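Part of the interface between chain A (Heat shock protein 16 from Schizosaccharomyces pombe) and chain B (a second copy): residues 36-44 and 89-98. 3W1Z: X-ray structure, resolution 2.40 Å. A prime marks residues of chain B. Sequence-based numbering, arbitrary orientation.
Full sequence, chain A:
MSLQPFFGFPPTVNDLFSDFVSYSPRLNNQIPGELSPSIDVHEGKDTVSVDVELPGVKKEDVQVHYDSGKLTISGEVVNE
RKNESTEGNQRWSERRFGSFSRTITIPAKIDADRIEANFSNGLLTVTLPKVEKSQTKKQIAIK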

# COMPACT_ATOMS: atom_id res chain seq x y z
N SER A 36 -7.47 -28.60 -11.21
CA SER A 36 -6.75 -29.16 -12.34
C SER A 36 -5.81 -30.26 -11.88
O SER A 36 -4.64 -29.99 -11.62
N PRO A 37 -6.33 -31.50 -11.73
CA PRO A 37 -5.48 -32.58 -11.22
C PRO A 37 -4.20 -32.70 -12.03
O PRO A 37 -4.26 -32.82 -13.26
N SER A 38 -3.06 -32.67 -11.35
CA SER A 38 -1.77 -32.56 -12.02
C SER A 38 -1.43 -33.81 -12.81
O SER A 38 -1.67 -34.93 -12.35
N ILE A 39 -0.87 -33.62 -13.99
CA ILE A 39 -0.62 -34.74 -14.90
C ILE A 39 0.82 -34.80 -15.40
O ILE A 39 1.35 -33.83 -15.94
N ASP A 40 1.44 -35.96 -15.20
CA ASP A 40 2.75 -36.27 -15.77
C ASP A 40 2.59 -37.32 -16.86
O ASP A 40 1.82 -38.27 -16.71
N VAL A 41 3.32 -37.16 -17.95
CA VAL A 41 3.26 -38.12 -19.05
C VAL A 41 4.65 -38.54 -19.48
O VAL A 41 5.50 -37.70 -19.78
N HIS A 42 4.90 -39.85 -19.50
CA HIS A 42 6.18 -40.36 -19.95
C HIS A 42 6.02 -41.37 -21.09
O HIS A 42 5.06 -42.13 -21.12
N GLU A 43 6.96 -41.37 -22.03
CA GLU A 43 6.94 -42.35 -23.10
C GLU A 43 8.26 -43.10 -23.18
O GLU A 43 9.30 -42.53 -23.50
N GLY A 44 8.20 -44.40 -22.88
CA GLY A 44 9.38 -45.24 -22.96
C GLY A 44 9.38 -46.04 -24.24
O GLY A 44 8.57 -45.79 -25.14
N ASN B 89 12.48 -39.79 -21.57
CA ASN B 89 11.12 -40.32 -21.72
C ASN B 89 10.01 -39.32 -21.41
O ASN B 89 8.84 -39.59 -21.69
N GLN B 90 10.36 -38.17 -20.83
CA GLN B 90 9.35 -37.22 -20.38
C GLN B 90 8.63 -36.51 -21.52
O GLN B 90 9.26 -36.00 -22.44
N ARG B 91 7.30 -36.47 -21.43
CA ARG B 91 6.49 -35.74 -22.39
C ARG B 91 5.83 -34.51 -21.76
O ARG B 91 6.07 -33.39 -22.20
N TRP B 92 4.99 -34.73 -20.75
CA TRP B 92 4.34 -33.63 -20.06
C TRP B 92 4.59 -33.71 -18.55
O TRP B 92 4.44 -34.78 -17.96
N SER B 93 4.99 -32.60 -17.93
CA SER B 93 5.19 -32.60 -16.48
C SER B 93 4.49 -31.45 -15.76
O SER B 93 4.91 -30.30 -15.87
N GLU B 94 3.43 -31.76 -15.02
CA GLU B 94 2.86 -30.83 -14.06
C GLU B 94 3.24 -31.10 -12.60
O GLU B 94 3.01 -30.26 -11.72
N ARG B 95 3.84 -32.26 -12.33
CA ARG B 95 4.05 -32.69 -10.95
C ARG B 95 5.31 -32.11 -10.32
O ARG B 95 6.35 -32.00 -10.97
N ARG B 96 5.20 -31.75 -9.05
CA ARG B 96 6.33 -31.19 -8.31
C ARG B 96 6.81 -32.19 -7.27
O ARG B 96 6.01 -32.73 -6.50
N PHE B 97 8.12 -32.44 -7.24
CA PHE B 97 8.69 -33.43 -6.34
C PHE B 97 9.73 -32.84 -5.40
O PHE B 97 10.36 -31.83 -5.71
N GLY B 98 9.90 -33.48 -4.25
CA GLY B 98 10.89 -33.04 -3.28
C GLY B 98 10.42 -33.32 -1.87
O GLY B 98 9.49 -34.10 -1.65

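Strand 39-43 of chain A runs antiparallel to strand 90-93 of the second copy, and the side chains pack around this backbone ladder. Main-chain hydrogen bonds set the register: Val41 N to Trp92′ O is 2.6 Å, and Glu43 N to Asn89′ O is 2.6 Å. A beta bulge shifts the register between Val41 and His42. There Val41 O accepts from both Arg91′ N (2.7 Å) and Trp92′ N (3.2 Å).

Two acidic side chains take up backbone NH groups of the opposing chain. Glu94′ points toward chain A with chi1 m and chi2 t. Glu94′ OE1 accepts from Ile39 N at 2.8 Å, while Glu94′ N donates to Ile39 O at 3.1 Å. Ile39 O also lies at the edge of the indole, 3.5 Å from Trp92′ CD1. The other carboxylate oxygen, Glu94′ OE2, accepts from Trp92′ NE1 at 2.9 Å, which ties the indole to the same side chain. Asp40 is buried, with chi1 m. Its CA-to-CB bond points to the sheet face shared with Ser93′, but the carboxylate comes nearer chain B. Asp40 OD2 accepts from Arg95′ N at 2.8 Å. Asp40 OD1 lies at the edge of the Phe97′ ring, 3.7 Å from Phe97′ CE2.

The charged pair is Glu43 and Arg91′. Glu43 has chi1 t and chi2 t; Arg91′ points toward chain A with chi1 m and chi2 m. Glu43 OE2 and Arg91′ NE form a long salt bridge of 3.8 Å. Water 2 reinforces it, donating to Glu43 OE1 (2.7 Å) and accepting from Arg91′ NH2 (2.9 Å). Arg91′ NH1 also donates to Gln90′ O at 3.1 Å, within its own chain.

Water 1 makes a second bridge. It accepts from Ser36 OG (2.7 Å) and donates to Glu94′ OE1 (3.0 Å). Ser36, chi1 t, thus reaches the partner without direct contact.

Apolar packing centres on Val41 (t) and Trp92′ (chi1 t), whose side chains share one face of the sheet. Val41 CB is 3.9 Å from Trp92′ CB. Val41 CG1 also touches Arg91′ CB at 3.8 Å. Ser38 (m) adds a smaller contact, with Ser38 CB 4.0 Å from Glu94′ CB.

On the other face, His42 has chi1 m and its ring packs against Gln90′. His42 CD2 is 3.4 Å from Gln90′ CA, and His42 NE2 is hydrogen-bonded elsewhere in the structure. Asn89′ (m) points toward chain A and packs its amide on the backbone, with Asn89′ ND2 3.3 Å from Gly44 CA.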

# COMPACT_ATOMS: atom_id res chain seq x y z
CB SER A 36 -5.96 -28.07 -13.07
OG SER A 36 -5.14 -28.64 -14.08
CB PRO A 37 -6.35 -33.82 -11.42
CG PRO A 37 -7.75 -33.31 -11.41
CD PRO A 37 -7.69 -31.96 -12.06
CB SER A 38 -0.66 -32.24 -11.01
OG SER A 38 -0.85 -30.95 -10.45
CB ILE A 39 -1.60 -34.71 -16.09
CG1 ILE A 39 -3.02 -35.01 -15.62
CG2 ILE A 39 -1.17 -35.72 -17.16
CD1 ILE A 39 -4.05 -35.01 -16.72
CB ASP A 40 3.69 -36.77 -14.69
CG ASP A 40 4.41 -35.65 -13.97
OD1 ASP A 40 5.43 -35.93 -13.31
OD2 ASP A 40 3.96 -34.49 -14.07
CB VAL A 41 2.51 -37.55 -20.27
CG1 VAL A 41 2.56 -38.53 -21.44
CG2 VAL A 41 1.07 -37.24 -19.91
CB HIS A 42 6.96 -40.99 -18.79
CG HIS A 42 7.54 -39.99 -17.84
ND1 HIS A 42 6.82 -39.45 -16.79
CD2 HIS A 42 8.77 -39.42 -17.79
CE1 HIS A 42 7.59 -38.60 -16.13
NE2 HIS A 42 8.77 -38.56 -16.72
CB GLU A 43 6.64 -41.68 -24.45
CG GLU A 43 6.70 -42.64 -25.62
CD GLU A 43 6.51 -41.95 -26.96
OE1 GLU A 43 7.14 -42.38 -27.95
OE2 GLU A 43 5.74 -40.97 -27.02
CB ASN B 89 10.93 -41.57 -20.86
CG ASN B 89 11.82 -42.71 -21.29
OD1 ASN B 89 12.78 -42.52 -22.04
ND2 ASN B 89 11.52 -43.91 -20.80
CB GLN B 90 9.93 -36.19 -19.41
CG GLN B 90 8.87 -35.22 -18.88
CD GLN B 90 9.45 -34.11 -18.03
OE1 GLN B 90 9.73 -34.29 -16.85
NE2 GLN B 90 9.61 -32.93 -18.63
CB ARG B 91 5.47 -36.67 -23.05
CG ARG B 91 6.11 -37.75 -23.91
CD ARG B 91 7.26 -37.17 -24.74
NE ARG B 91 7.91 -38.18 -25.58
CZ ARG B 91 9.23 -38.34 -25.67
NH1 ARG B 91 10.04 -37.57 -24.96
NH2 ARG B 91 9.73 -39.27 -26.46
CB TRP B 92 2.83 -33.66 -20.33
CG TRP B 92 2.15 -32.36 -20.07
CD1 TRP B 92 1.46 -32.00 -18.95
CD2 TRP B 92 2.08 -31.24 -20.96
NE1 TRP B 92 0.97 -30.72 -19.08
CE2 TRP B 92 1.34 -30.23 -20.31
CE3 TRP B 92 2.58 -30.99 -22.24
CZ2 TRP B 92 1.08 -29.00 -20.90
CZ3 TRP B 92 2.32 -29.76 -22.82
CH2 TRP B 92 1.58 -28.78 -22.15
CB SER B 93 6.69 -32.55 -16.18
OG SER B 93 6.92 -32.33 -14.80
CB GLU B 94 1.33 -30.76 -14.21
CG GLU B 94 0.90 -30.03 -15.47
CD GLU B 94 -0.51 -30.38 -15.90
OE1 GLU B 94 -1.22 -31.03 -15.11
OE2 GLU B 94 -0.89 -30.03 -17.03
CB ARG B 95 4.05 -34.22 -10.85
CG ARG B 95 2.69 -34.87 -11.06
CD ARG B 95 2.72 -36.35 -10.73
NE ARG B 95 2.89 -36.59 -9.30
CZ ARG B 95 3.36 -37.73 -8.78
NH1 ARG B 95 3.72 -38.73 -9.58
NH2 ARG B 95 3.48 -37.86 -7.47
CB ARG B 96 5.93 -29.88 -7.64
CG ARG B 96 5.43 -28.82 -8.61
CD ARG B 96 6.53 -28.39 -9.57
NE ARG B 96 6.01 -27.59 -10.68
CZ ARG B 96 5.83 -28.06 -11.91
NH1 ARG B 96 6.13 -29.32 -12.20
NH2 ARG B 96 5.35 -27.26 -12.86
CB PHE B 97 9.30 -34.58 -7.14
CG PHE B 97 8.32 -35.30 -8.02
CD1 PHE B 97 7.47 -36.25 -7.48
CD2 PHE B 97 8.25 -35.03 -9.37
CE1 PHE B 97 6.56 -36.92 -8.28
CE2 PHE B 97 7.35 -35.70 -10.18
CZ PHE B 97 6.50 -36.64 -9.63
O HOH W 1 -2.61 -29.03 -13.36
O HOH W 2 9.12 -40.74 -28.86